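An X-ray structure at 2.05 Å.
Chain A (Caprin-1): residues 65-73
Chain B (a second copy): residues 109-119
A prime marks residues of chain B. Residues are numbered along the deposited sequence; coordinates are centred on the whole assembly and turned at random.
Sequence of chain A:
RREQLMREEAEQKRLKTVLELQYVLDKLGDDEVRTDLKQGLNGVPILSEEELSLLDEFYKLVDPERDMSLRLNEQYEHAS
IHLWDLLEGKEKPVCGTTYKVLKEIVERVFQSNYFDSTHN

Chain A (65-73) ERDMSLRLN
Chain B, residues 109-119: VFQSNYFDSTH

Residues 65-73 of chain A form an extended loop interrupted by one tight turn. Glu65, Arg66 and Asp67 are extended, with phi/psi of -65/149, -65/120 and -100/118. A type I beta turn runs from Asp67 to Leu70. Met68 (-65/-16) and Ser69 (-82/-6) are its central residues, and Leu70 N donates to Asp67 O at 2.9 Å. Leu70 (-114/136) and Arg71 (-71/163) are extended again. A weakly bonded helix begins at about Leu72 (-58/-41) and Asn73 (-71/-9) and continues later in the chain.

Chain B enters as a helix at Val109′ and Phe110′. Asn113′ is the first residue to leave helical phi/psi, at 64/15. A 3-10 segment follows at 114-116, and Asp116′ N donates to Asn113′ O at 3.1 Å. Ser117′ (-100/154) and Thr118′ (-100/143) are extended. Ser112′ (chi1 p) braces the bend: Ser112′ OG donates to Val109′ O at 2.8 Å and accepts from Tyr114′ N at 3.1 Å.

The register is set by two CA pairs: Arg71 CA to Asp116′ CA, 4.6 Å, and Met68 CA to Thr118′ CA, 6.1 Å. The pairing runs in opposite senses: going from Met68 to Arg71 in chain A goes from Thr118′ back to Asp116′ in chain B. The two stretches bury 485 Å² between them.

Asp116′ is the polar centre. Its chi1 is m and its chi2 -7°. Its CA-to-CB bond points sideways, but the carboxylate comes nearer chain A. Asp116′ OD1 accepts from Leu72 N at 2.9 Å, with an angle of 165°. Asp116′ OD2 accepts from Arg71 NE at 2.8 Å, in a salt bridge. Arg71 NH2 adds a weak bond to Asp116′ OD2 at 3.2 Å. Water 2 donates to Asp116′ OD1 at 2.7 Å and accepts from Asn73 N at 2.9 Å and Asn73 ND2 at 2.6 Å. The carboxylate therefore holds the Arg71 side chain and the backbone NH of Leu72.

Arg71 has chi1 m, chi2 t, chi3 p and chi4 -171°. Its guanidinium meets both partners at the edge. Arg71 NH2 also gives a weak bond to Asn113′ OD1 at 3.1 Å. Asn113′ has chi1 m.

The CA-to-CB bond of Arg66 points toward chain B, with chi1 t, chi2 p, chi3 t and chi4 90°. Arg66 NH2 donates to Phe115′ O at 3.0 Å in an almost straight line, 179°. Arg66 NH1 and NH2 also donate to Leu70 O, at 2.8 and 3.0 Å, so the guanidinium ties the chain A loop to itself as well as to chain B. Water 1 accepts from Arg66 NE at 2.9 Å and donates to Phe115′ O at 2.8 Å. Thr118′ CG2 lies over one face of the guanidinium and is 3.5 Å from Arg66 CG. Thr118′ has chi1 p; Thr118′ CG2 is also 3.9 Å from Met68 CA.

Leu72 (chi1 t, chi2 p) is buried, and its CA-to-CB bond points toward chain B. Leu72 CD2 lies 3.9 Å from Phe110′ CD1 and 4.0 Å from Phe115′ CB, an apolar contact beside the charged one. Phe110′ and Phe115′ both have chi1 m.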

ATOM      1  N   GLU A  65      12.962   1.476  -4.554  1.00 23.48           N
ATOM      2  CA  GLU A  65      13.161   2.574  -5.478  1.00 29.89           C
ATOM      3  C   GLU A  65      12.894   2.074  -6.883  1.00 26.47           C
ATOM      4  O   GLU A  65      13.113   0.901  -7.193  1.00 23.64           O
ATOM      5  CB  GLU A  65      14.582   3.138  -5.390  1.00 32.22           C
ATOM      6  CG  GLU A  65      14.929   3.787  -4.058  1.00 42.38           C
ATOM      7  CD  GLU A  65      14.076   5.009  -3.738  1.00 51.84           C
ATOM      8  OE1 GLU A  65      13.273   5.450  -4.590  1.00 52.96           O
ATOM      9  OE2 GLU A  65      14.219   5.538  -2.614  1.00 55.47           O
ATOM     10  N   ARG A  66      12.412   2.976  -7.725  1.00 26.20           N
ATOM     11  CA  ARG A  66      12.050   2.650  -9.091  1.00 25.47           C
ATOM     12  C   ARG A  66      13.301   2.242  -9.880  1.00 26.11           C
ATOM     13  O   ARG A  66      14.253   3.014  -9.991  1.00 27.99           O
ATOM     14  CB  ARG A  66      11.371   3.863  -9.719  1.00 26.29           C
ATOM     15  CG  ARG A  66      10.744   3.595 -11.053  1.00 28.11           C
ATOM     16  CD  ARG A  66       9.527   2.691 -10.942  1.00 25.31           C
ATOM     17  NE  ARG A  66       8.983   2.448 -12.272  1.00 25.01           N
ATOM     18  CZ  ARG A  66       9.359   1.446 -13.059  1.00 23.35           C
ATOM     19  NH1 ARG A  66      10.259   0.566 -12.635  1.00 18.09           N
ATOM     20  NH2 ARG A  66       8.825   1.314 -14.267  1.00 21.90           N
ATOM     21  N   ASP A  67      13.297   1.016 -10.400  1.00 17.34           N
ATOM     22  CA  ASP A  67      14.415   0.468 -11.173  1.00 18.68           C
ATOM     23  C   ASP A  67      14.124   0.552 -12.678  1.00 21.12           C
ATOM     24  O   ASP A  67      13.173  -0.063 -13.168  1.00 20.52           O
ATOM     25  CB  ASP A  67      14.669  -0.983 -10.728  1.00 18.67           C
ATOM     26  CG  ASP A  67      15.915  -1.603 -11.362  1.00 23.40           C
ATOM     27  OD1 ASP A  67      16.397  -1.114 -12.409  1.00 23.31           O
ATOM     28  OD2 ASP A  67      16.415  -2.602 -10.797  1.00 23.12           O
ATOM     29  N   MET A  68      14.954   1.300 -13.406  1.00 17.98           N
ATOM     30  CA  MET A  68      14.704   1.581 -14.825  1.00 18.91           C
ATOM     31  C   MET A  68      14.760   0.347 -15.737  1.00 19.62           C
ATOM     32  O   MET A  68      14.268   0.383 -16.867  1.00 19.39           O
ATOM     33  CB  MET A  68      15.655   2.695 -15.316  1.00 19.19           C
ATOM     34  CG  MET A  68      17.040   2.243 -15.831  1.00 20.12           C
ATOM     35  SD  MET A  68      18.083   3.619 -16.442  1.00 24.67           S
ATOM     36  CE  MET A  68      18.363   4.470 -14.909  1.00 20.52           C
ATOM     37  N   SER A  69      15.338  -0.746 -15.246  1.00 19.34           N
ATOM     38  CA  SER A  69      15.354  -1.996 -15.998  1.00 21.99           C
ATOM     39  C   SER A  69      14.044  -2.773 -15.832  1.00 22.24           C
ATOM     40  O   SER A  69      13.837  -3.795 -16.486  1.00 25.63           O
ATOM     41  CB  SER A  69      16.525  -2.872 -15.552  1.00 24.48           C
ATOM     42  OG  SER A  69      16.303  -3.361 -14.245  1.00 25.04           O
ATOM     43  N   LEU A  70      13.157  -2.282 -14.970  1.00 20.76           N
ATOM     44  CA  LEU A  70      11.881  -2.951 -14.723  1.00 21.73           C
ATOM     45  C   LEU A  70      10.688  -2.131 -15.198  1.00 20.52           C
ATOM     46  O   LEU A  70      10.619  -0.923 -14.977  1.00 20.35           O
ATOM     47  CB  LEU A  70      11.700  -3.265 -13.231  1.00 19.51           C
ATOM     48  CG  LEU A  70      12.645  -4.260 -12.559  1.00 24.18           C
ATOM     49  CD1 LEU A  70      12.269  -4.462 -11.089  1.00 21.48           C
ATOM     50  CD2 LEU A  70      12.641  -5.590 -13.310  1.00 25.36           C
ATOM     51  N   ARG A  71       9.749  -2.799 -15.858  1.00 21.35           N
ATOM     52  CA  ARG A  71       8.477  -2.173 -16.196  1.00 23.60           C
ATOM     53  C   ARG A  71       7.646  -1.986 -14.925  1.00 21.45           C
ATOM     54  O   ARG A  71       7.935  -2.606 -13.896  1.00 16.26           O
ATOM     55  CB  ARG A  71       7.718  -3.027 -17.215  1.00 24.48           C
ATOM     56  CG  ARG A  71       8.413  -3.137 -18.570  1.00 26.55           C
ATOM     57  CD  ARG A  71       7.571  -3.934 -19.554  1.00 31.59           C
ATOM     58  NE  ARG A  71       6.311  -3.248 -19.826  1.00 35.47           N
ATOM     59  CZ  ARG A  71       5.296  -3.774 -20.504  1.00 38.49           C
ATOM     60  NH1 ARG A  71       5.374  -5.012 -20.979  1.00 40.56           N
ATOM     61  NH2 ARG A  71       4.195  -3.059 -20.700  1.00 37.46           N
ATOM     62  N   LEU A  72       6.628  -1.131 -14.986  1.00 21.19           N
ATOM     63  CA  LEU A  72       5.776  -0.884 -13.821  1.00 20.80           C
ATOM     64  C   LEU A  72       5.122  -2.168 -13.302  1.00 15.71           C
ATOM     65  O   LEU A  72       5.047  -2.392 -12.084  1.00 17.25           O
ATOM     66  CB  LEU A  72       4.679   0.138 -14.153  1.00 22.06           C
ATOM     67  CG  LEU A  72       3.682   0.442 -13.023  1.00 23.66           C
ATOM     68  CD1 LEU A  72       4.372   1.102 -11.830  1.00 20.67           C
ATOM     69  CD2 LEU A  72       2.484   1.277 -13.509  1.00 24.11           C
ATOM     70  N   ASN A  73       4.667  -3.017 -14.217  1.00 19.42           N
ATOM     71  CA  ASN A  73       3.961  -4.241 -13.822  1.00 19.20           C
ATOM     72  C   ASN A  73       4.889  -5.279 -13.188  1.00 20.28           C
ATOM     73  O   ASN A  73       4.427  -6.288 -12.648  1.00 21.64           O
ATOM     74  CB  ASN A  73       3.253  -4.863 -15.036  1.00 22.33           C
ATOM     75  CG  ASN A  73       4.207  -5.571 -15.974  1.00 24.28           C
ATOM     76  OD1 ASN A  73       4.629  -6.701 -15.709  1.00 28.23           O
ATOM     77  ND2 ASN A  73       4.580  -4.908 -17.057  1.00 25.10           N
TER
ATOM     78  N   VAL B 109      -4.380   3.988 -17.669  1.00 21.69           N
ATOM     79  CA  VAL B 109      -3.121   4.578 -17.215  1.00 16.10           C
ATOM     80  C   VAL B 109      -2.003   3.530 -17.152  1.00 15.88           C
ATOM     81  O   VAL B 109      -0.923   3.739 -17.715  1.00 17.86           O
ATOM     82  CB  VAL B 109      -3.271   5.264 -15.842  1.00 15.65           C
ATOM     83  CG1 VAL B 109      -1.921   5.758 -15.347  1.00 13.14           C
ATOM     84  CG2 VAL B 109      -4.241   6.426 -15.934  1.00 19.78           C
ATOM     85  N   PHE B 110      -2.275   2.405 -16.488  1.00 15.96           N
ATOM     86  CA  PHE B 110      -1.339   1.285 -16.438  1.00 13.48           C
ATOM     87  C   PHE B 110      -0.898   0.859 -17.836  1.00 20.09           C
ATOM     88  O   PHE B 110       0.292   0.676 -18.103  1.00 21.21           O
ATOM     89  CB  PHE B 110      -2.000   0.067 -15.776  1.00 14.77           C
ATOM     90  CG  PHE B 110      -2.073   0.132 -14.272  1.00 15.88           C
ATOM     91  CD1 PHE B 110      -1.376   1.100 -13.566  1.00 14.41           C
ATOM     92  CD2 PHE B 110      -2.833  -0.792 -13.565  1.00 13.93           C
ATOM     93  CE1 PHE B 110      -1.435   1.150 -12.168  1.00 16.75           C
ATOM     94  CE2 PHE B 110      -2.896  -0.751 -12.167  1.00 14.39           C
ATOM     95  CZ  PHE B 110      -2.195   0.220 -11.472  1.00 15.70           C
ATOM     96  N   GLN B 111      -1.873   0.694 -18.722  1.00 14.75           N
ATOM     97  CA  GLN B 111      -1.638   0.097 -20.030  1.00 20.76           C
ATOM     98  C   GLN B 111      -1.049   1.080 -21.043  1.00 26.83           C
ATOM     99  O   GLN B 111      -0.635   0.695 -22.130  1.00 29.99           O
ATOM    100  CB  GLN B 111      -2.915  -0.585 -20.540  1.00 22.51           C
ATOM    101  CG  GLN B 111      -3.269  -1.839 -19.713  1.00 20.94           C
ATOM    102  CD  GLN B 111      -4.636  -2.423 -20.035  1.00 23.45           C
ATOM    103  OE1 GLN B 111      -5.176  -2.217 -21.118  1.00 31.97           O
ATOM    104  NE2 GLN B 111      -5.210  -3.144 -19.079  1.00 22.17           N
ATOM    105  N   SER B 112      -1.012   2.356 -20.683  1.00 22.31           N
ATOM    106  CA  SER B 112      -0.417   3.361 -21.550  1.00 27.58           C
ATOM    107  C   SER B 112       1.094   3.171 -21.600  1.00 31.13           C
ATOM    108  O   SER B 112       1.758   3.617 -22.535  1.00 31.65           O
ATOM    109  CB  SER B 112      -0.727   4.753 -21.012  1.00 23.25           C
ATOM    110  OG  SER B 112       0.119   5.053 -19.922  1.00 23.53           O
ATOM    111  N   ASN B 113       1.615   2.518 -20.564  1.00 25.61           N
ATOM    112  CA  ASN B 113       3.047   2.307 -20.365  1.00 22.44           C
ATOM    113  C   ASN B 113       3.870   3.575 -20.147  1.00 23.94           C
ATOM    114  O   ASN B 113       5.095   3.550 -20.252  1.00 25.40           O
ATOM    115  CB  ASN B 113       3.638   1.409 -21.451  1.00 34.77           C
ATOM    116  CG  ASN B 113       2.976   0.053 -21.481  1.00 33.54           C
ATOM    117  OD1 ASN B 113       2.566  -0.481 -20.435  1.00 27.85           O
ATOM    118  ND2 ASN B 113       2.863  -0.517 -22.666  1.00 32.76           N
ATOM    119  N   TYR B 114       3.189   4.679 -19.849  1.00 24.98           N
ATOM    120  CA  TYR B 114       3.867   5.929 -19.511  1.00 24.98           C
ATOM    121  C   TYR B 114       4.834   5.702 -18.355  1.00 26.70           C
ATOM    122  O   TYR B 114       5.974   6.176 -18.371  1.00 25.05           O
ATOM    123  CB  TYR B 114       2.844   7.006 -19.127  1.00 25.01           C
ATOM    124  CG  TYR B 114       3.466   8.297 -18.636  1.00 25.18           C
ATOM    125  CD1 TYR B 114       3.908   9.258 -19.539  1.00 31.44           C
ATOM    126  CD2 TYR B 114       3.591   8.563 -17.280  1.00 19.94           C
ATOM    127  CE1 TYR B 114       4.481  10.441 -19.105  1.00 32.13           C
ATOM    128  CE2 TYR B 114       4.162   9.750 -16.831  1.00 25.31           C
ATOM    129  CZ  TYR B 114       4.601  10.687 -17.751  1.00 30.64           C
ATOM    130  OH  TYR B 114       5.168  11.862 -17.313  1.00 31.20           O
ATOM    131  N   PHE B 115       4.374   4.944 -17.362  1.00 24.55           N
ATOM    132  CA  PHE B 115       5.133   4.729 -16.140  1.00 23.68           C
ATOM    133  C   PHE B 115       6.162   3.600 -16.229  1.00 27.29           C
ATOM    134  O   PHE B 115       6.777   3.239 -15.224  1.00 31.91           O
ATOM    135  CB  PHE B 115       4.191   4.540 -14.943  1.00 20.04           C
ATOM    136  CG  PHE B 115       3.439   5.785 -14.576  1.00 17.67           C
ATOM    137  CD1 PHE B 115       4.084   6.832 -13.925  1.00 19.09           C
ATOM    138  CD2 PHE B 115       2.092   5.915 -14.877  1.00 16.65           C
ATOM    139  CE1 PHE B 115       3.399   7.990 -13.588  1.00 15.60           C
ATOM    140  CE2 PHE B 115       1.395   7.066 -14.543  1.00 16.48           C
ATOM    141  CZ  PHE B 115       2.048   8.107 -13.896  1.00 17.59           C
ATOM    142  N   ASP B 116       6.343   3.044 -17.427  1.00 22.66           N
ATOM    143  CA  ASP B 116       7.408   2.075 -17.660  1.00 25.17           C
ATOM    144  C   ASP B 116       8.761   2.780 -17.750  1.00 31.39           C
ATOM    145  O   ASP B 116       9.806   2.157 -17.567  1.00 33.66           O
ATOM    146  CB  ASP B 116       7.153   1.242 -18.917  1.00 25.47           C
ATOM    147  CG  ASP B 116       6.127   0.149 -18.698  1.00 26.66           C
ATOM    148  OD1 ASP B 116       5.693  -0.059 -17.543  1.00 22.95           O
ATOM    149  OD2 ASP B 116       5.764  -0.512 -19.690  1.00 27.98           O
ATOM    150  N   SER B 117       8.751   4.078 -18.032  1.00 40.01           N
ATOM    151  CA  SER B 117       9.990   4.830 -17.964  1.00 45.00           C
ATOM    152  C   SER B 117       9.983   5.573 -16.636  1.00 45.31           C
ATOM    153  O   SER B 117       8.918   5.851 -16.079  1.00 43.13           O
ATOM    154  CB  SER B 117      10.083   5.839 -19.112  1.00 47.52           C
ATOM    155  OG  SER B 117       9.672   5.285 -20.348  1.00 52.10           O
ATOM    156  N   THR B 118      11.172   5.883 -16.125  1.00 45.14           N
ATOM    157  CA  THR B 118      11.298   6.687 -14.912  1.00 47.30           C
ATOM    158  C   THR B 118      11.622   8.114 -15.359  1.00 53.92           C
ATOM    159  O   THR B 118      12.372   8.300 -16.317  1.00 58.44           O
ATOM    160  CB  THR B 118      12.402   6.131 -13.987  1.00 44.68           C
ATOM    161  OG1 THR B 118      13.690   6.546 -14.460  1.00 49.82           O
ATOM    162  CG2 THR B 118      12.354   4.607 -13.962  1.00 42.30           C
ATOM    163  N   HIS B 119      11.085   9.118 -14.669  1.00 83.31           N
ATOM    164  CA  HIS B 119      11.263  10.512 -15.104  1.00 89.39           C
ATOM    165  C   HIS B 119      11.742  11.485 -14.020  1.00 90.95           C
ATOM    166  O   HIS B 119      10.939  12.219 -13.436  1.00 89.79           O
ATOM    167  CB  HIS B 119      10.003  11.061 -15.797  1.00 89.89           C
ATOM    168  CG  HIS B 119       9.636  10.336 -17.058  1.00 94.19           C
ATOM    169  ND1 HIS B 119       8.735   9.291 -17.081  1.00 93.25           N
ATOM    170  CD2 HIS B 119      10.060  10.494 -18.333  1.00 97.79           C
ATOM    171  CE1 HIS B 119       8.611   8.847 -18.319  1.00 96.45           C
ATOM    172  NE2 HIS B 119       9.407   9.557 -19.098  1.00 99.17           N
TER
HETATM  173  O   HOH W   1       8.092   4.925 -13.368  1.00 31.10           O
HETATM  174  O   HOH W   2       4.254  -2.299 -16.968  1.00 20.49           O